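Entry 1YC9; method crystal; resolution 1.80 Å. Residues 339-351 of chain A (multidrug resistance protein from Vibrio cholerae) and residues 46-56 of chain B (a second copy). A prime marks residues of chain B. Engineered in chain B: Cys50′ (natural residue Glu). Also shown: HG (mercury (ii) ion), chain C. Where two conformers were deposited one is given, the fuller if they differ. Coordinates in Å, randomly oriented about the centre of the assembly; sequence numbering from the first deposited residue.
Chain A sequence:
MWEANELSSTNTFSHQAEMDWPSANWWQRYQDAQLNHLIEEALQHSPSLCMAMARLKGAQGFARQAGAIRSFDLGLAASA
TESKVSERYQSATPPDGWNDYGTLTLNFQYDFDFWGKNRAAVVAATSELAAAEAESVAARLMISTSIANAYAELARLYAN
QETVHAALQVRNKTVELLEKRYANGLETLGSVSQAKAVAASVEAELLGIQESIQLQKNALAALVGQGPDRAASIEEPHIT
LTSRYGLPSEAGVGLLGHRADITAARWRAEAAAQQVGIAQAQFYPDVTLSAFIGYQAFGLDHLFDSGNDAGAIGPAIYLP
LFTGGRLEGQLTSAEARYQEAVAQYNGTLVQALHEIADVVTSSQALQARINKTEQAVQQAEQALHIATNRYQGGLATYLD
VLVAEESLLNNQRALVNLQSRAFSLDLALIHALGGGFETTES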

# COMPACT_ATOMS: atom_id res chain seq x y z
N GLN A 339 7.66 -21.76 1.05
CA GLN A 339 8.76 -21.14 0.33
C GLN A 339 8.65 -19.62 0.35
O GLN A 339 9.66 -18.94 0.54
CB GLN A 339 8.80 -21.72 -1.10
CG GLN A 339 9.25 -23.15 -1.12
CD GLN A 339 9.20 -23.80 -2.51
OE1 GLN A 339 10.19 -23.79 -3.25
NE2 GLN A 339 8.10 -24.42 -2.82
N GLU A 340 7.44 -19.10 0.15
CA GLU A 340 7.17 -17.71 0.23
C GLU A 340 7.52 -17.17 1.63
O GLU A 340 8.17 -16.13 1.75
CB GLU A 340 5.73 -17.44 -0.02
CG GLU A 340 5.37 -15.98 0.06
CD GLU A 340 3.91 -15.75 -0.08
OE1 GLU A 340 3.11 -16.40 0.66
OE2 GLU A 340 3.56 -14.91 -0.91
N ALA A 341 7.06 -17.88 2.64
CA ALA A 341 7.29 -17.43 4.03
C ALA A 341 8.78 -17.42 4.39
O ALA A 341 9.25 -16.50 5.12
CB ALA A 341 6.48 -18.28 4.98
N VAL A 342 9.54 -18.37 3.88
CA VAL A 342 10.99 -18.44 4.12
C VAL A 342 11.65 -17.25 3.40
O VAL A 342 12.56 -16.61 3.93
CB VAL A 342 11.59 -19.77 3.65
CG1 VAL A 342 13.09 -19.74 3.54
CG2 VAL A 342 11.15 -20.89 4.53
N ALA A 343 11.17 -16.96 2.19
CA ALA A 343 11.73 -15.87 1.42
C ALA A 343 11.40 -14.57 2.12
O ALA A 343 12.24 -13.65 2.15
CB ALA A 343 11.18 -15.86 -0.02
N GLN A 344 10.18 -14.47 2.66
CA GLN A 344 9.76 -13.31 3.41
C GLN A 344 10.65 -13.10 4.64
O GLN A 344 11.04 -11.95 4.92
CB GLN A 344 8.30 -13.35 3.77
CG GLN A 344 7.37 -13.02 2.61
CD GLN A 344 5.90 -13.34 2.91
OE1 GLN A 344 5.61 -14.30 3.64
NE2 GLN A 344 4.98 -12.58 2.30
N TYR A 345 10.98 -14.18 5.33
CA TYR A 345 11.87 -14.11 6.48
C TYR A 345 13.25 -13.58 6.01
O TYR A 345 13.82 -12.66 6.62
CB TYR A 345 12.00 -15.49 7.15
CG TYR A 345 13.08 -15.58 8.18
CD1 TYR A 345 12.88 -15.09 9.47
CD2 TYR A 345 14.33 -16.10 7.86
CE1 TYR A 345 13.89 -15.12 10.42
CE2 TYR A 345 15.35 -16.15 8.80
CZ TYR A 345 15.11 -15.68 10.08
OH TYR A 345 16.10 -15.73 11.03
N ASN A 346 13.77 -14.17 4.93
CA ASN A 346 15.07 -13.81 4.40
C ASN A 346 15.09 -12.36 4.02
O ASN A 346 16.03 -11.64 4.36
CB ASN A 346 15.50 -14.74 3.26
CG ASN A 346 15.92 -16.18 3.78
OD1 ASN A 346 16.31 -16.33 4.93
ND2 ASN A 346 15.87 -17.18 2.92
N GLY A 347 14.01 -11.87 3.37
CA GLY A 347 13.89 -10.51 2.97
C GLY A 347 13.93 -9.60 4.17
O GLY A 347 14.44 -8.46 4.10
N THR A 348 13.28 -10.04 5.25
CA THR A 348 13.18 -9.23 6.46
C THR A 348 14.55 -9.11 7.09
O THR A 348 14.89 -8.01 7.50
CB THR A 348 12.19 -9.86 7.43
OG1 THR A 348 10.87 -9.86 6.83
CG2 THR A 348 11.99 -9.00 8.66
N LEU A 349 15.34 -10.20 7.10
CA LEU A 349 16.70 -10.17 7.57
C LEU A 349 17.54 -9.19 6.74
O LEU A 349 18.27 -8.36 7.26
CB LEU A 349 17.29 -11.56 7.44
CG LEU A 349 18.64 -11.78 8.04
CD1 LEU A 349 18.72 -11.10 9.40
CD2 LEU A 349 18.85 -13.27 8.19
N VAL A 350 17.40 -9.28 5.42
CA VAL A 350 18.16 -8.42 4.53
C VAL A 350 17.81 -6.96 4.78
O VAL A 350 18.70 -6.10 4.92
CB VAL A 350 17.94 -8.83 3.03
CG1 VAL A 350 18.47 -7.73 2.12
CG2 VAL A 350 18.58 -10.19 2.74
N GLN A 351 16.53 -6.66 4.84
CA GLN A 351 16.08 -5.32 5.08
C GLN A 351 16.52 -4.78 6.45
O GLN A 351 16.84 -3.59 6.54
CB GLN A 351 14.58 -5.21 4.99
CG GLN A 351 14.05 -3.75 4.95
CD GLN A 351 14.87 -2.69 4.09
OE1 GLN A 351 15.59 -2.99 3.02
NE2 GLN A 351 14.75 -1.42 4.55
N SER B 46 17.73 -14.60 -4.45
CA SER B 46 17.48 -13.41 -3.62
C SER B 46 16.06 -13.60 -3.08
O SER B 46 15.29 -14.33 -3.69
CB SER B 46 17.59 -12.13 -4.42
OG SER B 46 16.55 -11.96 -5.38
N PRO B 47 15.70 -12.98 -1.96
CA PRO B 47 14.33 -13.10 -1.44
C PRO B 47 13.21 -12.66 -2.40
O PRO B 47 12.20 -13.32 -2.46
CB PRO B 47 14.37 -12.25 -0.17
CG PRO B 47 15.82 -12.33 0.26
CD PRO B 47 16.58 -12.24 -1.03
N SER B 48 13.40 -11.57 -3.13
CA SER B 48 12.40 -11.12 -4.08
C SER B 48 12.19 -12.13 -5.19
O SER B 48 11.08 -12.37 -5.62
CB SER B 48 12.76 -9.76 -4.66
OG SER B 48 12.42 -8.74 -3.75
N LEU B 49 13.29 -12.73 -5.62
CA LEU B 49 13.23 -13.82 -6.58
C LEU B 49 12.41 -14.98 -6.03
O LEU B 49 11.48 -15.44 -6.65
CB LEU B 49 14.63 -14.32 -6.92
CG LEU B 49 14.59 -15.56 -7.81
CD1 LEU B 49 14.09 -15.21 -9.18
CD2 LEU B 49 15.90 -16.29 -7.87
N CYS B 50 12.79 -15.44 -4.85
CA CYS B 50 12.15 -16.61 -4.27
C CYS B 50 10.67 -16.42 -4.02
O CYS B 50 9.90 -17.34 -4.20
CB CYS B 50 12.89 -17.11 -3.03
SG CYS B 50 14.62 -17.52 -3.32
N MET B 51 10.27 -15.21 -3.61
CA MET B 51 8.88 -14.94 -3.35
C MET B 51 8.11 -15.02 -4.66
O MET B 51 7.01 -15.52 -4.70
CB MET B 51 8.70 -13.56 -2.76
CG MET B 51 9.14 -13.46 -1.31
SD MET B 51 8.91 -11.86 -0.58
CE MET B 51 7.26 -11.48 -1.14
N ALA B 52 8.68 -14.46 -5.72
CA ALA B 52 8.07 -14.53 -7.03
C ALA B 52 7.89 -15.99 -7.54
O ALA B 52 6.81 -16.33 -8.05
CB ALA B 52 8.88 -13.70 -8.04
N MET B 53 8.92 -16.81 -7.40
CA MET B 53 8.91 -18.24 -7.71
C MET B 53 7.79 -18.93 -6.94
O MET B 53 7.03 -19.73 -7.46
CB MET B 53 10.26 -18.91 -7.32
CG MET B 53 11.49 -18.46 -8.16
SD MET B 53 13.06 -19.33 -7.97
CE MET B 53 13.63 -19.06 -6.27
N ALA B 54 7.71 -18.61 -5.65
CA ALA B 54 6.73 -19.21 -4.74
C ALA B 54 5.30 -18.86 -5.11
O ALA B 54 4.43 -19.73 -5.12
CB ALA B 54 7.02 -18.79 -3.32
N ARG B 55 5.08 -17.60 -5.47
CA ARG B 55 3.77 -17.14 -5.89
C ARG B 55 3.31 -17.76 -7.21
O ARG B 55 2.11 -17.90 -7.46
CB ARG B 55 3.74 -15.61 -5.99
CG ARG B 55 3.88 -14.91 -4.65
N LEU B 56 4.26 -18.13 -8.07
CA LEU B 56 3.92 -18.84 -9.29
C LEU B 56 3.58 -20.29 -8.94
O LEU B 56 2.59 -20.82 -9.40
CB LEU B 56 5.07 -18.74 -10.33
CG LEU B 56 4.88 -19.60 -11.57
CD1 LEU B 56 3.57 -19.25 -12.27
CD2 LEU B 56 6.07 -19.38 -12.49
HG HG C . 14.53 -19.57 -4.58

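Two helices from different copies of the protein pack nearly antiparallel, at 164°, with their axes approaching to 8.2 Å. Contact buries 422 Å², summed over both sides. No hydrogen bond crosses between the modelled atoms; what is modelled is packing.

Small residues allow the close approach. Ala343 points toward the partner helix, and its CB lies 3.4 Å from Met51′ CG and 3.7 Å from Cys50′ CB. Ala54′ does the same from the other chain, with its CB 3.5 Å from Glu340 N. The small Ala54′ side chain fits against the backbone of Glu340.

Pro47′, in the first turn of its helix, is a knob in a hole formed by Ala343, Asn346, Gly347 and Val350. Its CB is 3.4 Å from Ala343 O and 3.6 Å from Gly347 N. Its CG is 4.3 Å from Val350 CG2. Gly347 has no side chain, and its backbone N meets the ring.

Longer side chains extend the contact. Met51′ SD lies 3.7 Å from Gln344 CG. Glu340 OE2 is 3.8 Å from Arg55′ CG, beyond which the arginine is not modelled.

Cys50′ is engineered, replacing Glu. Its SG binds the mercury ion HG at 2.4 Å.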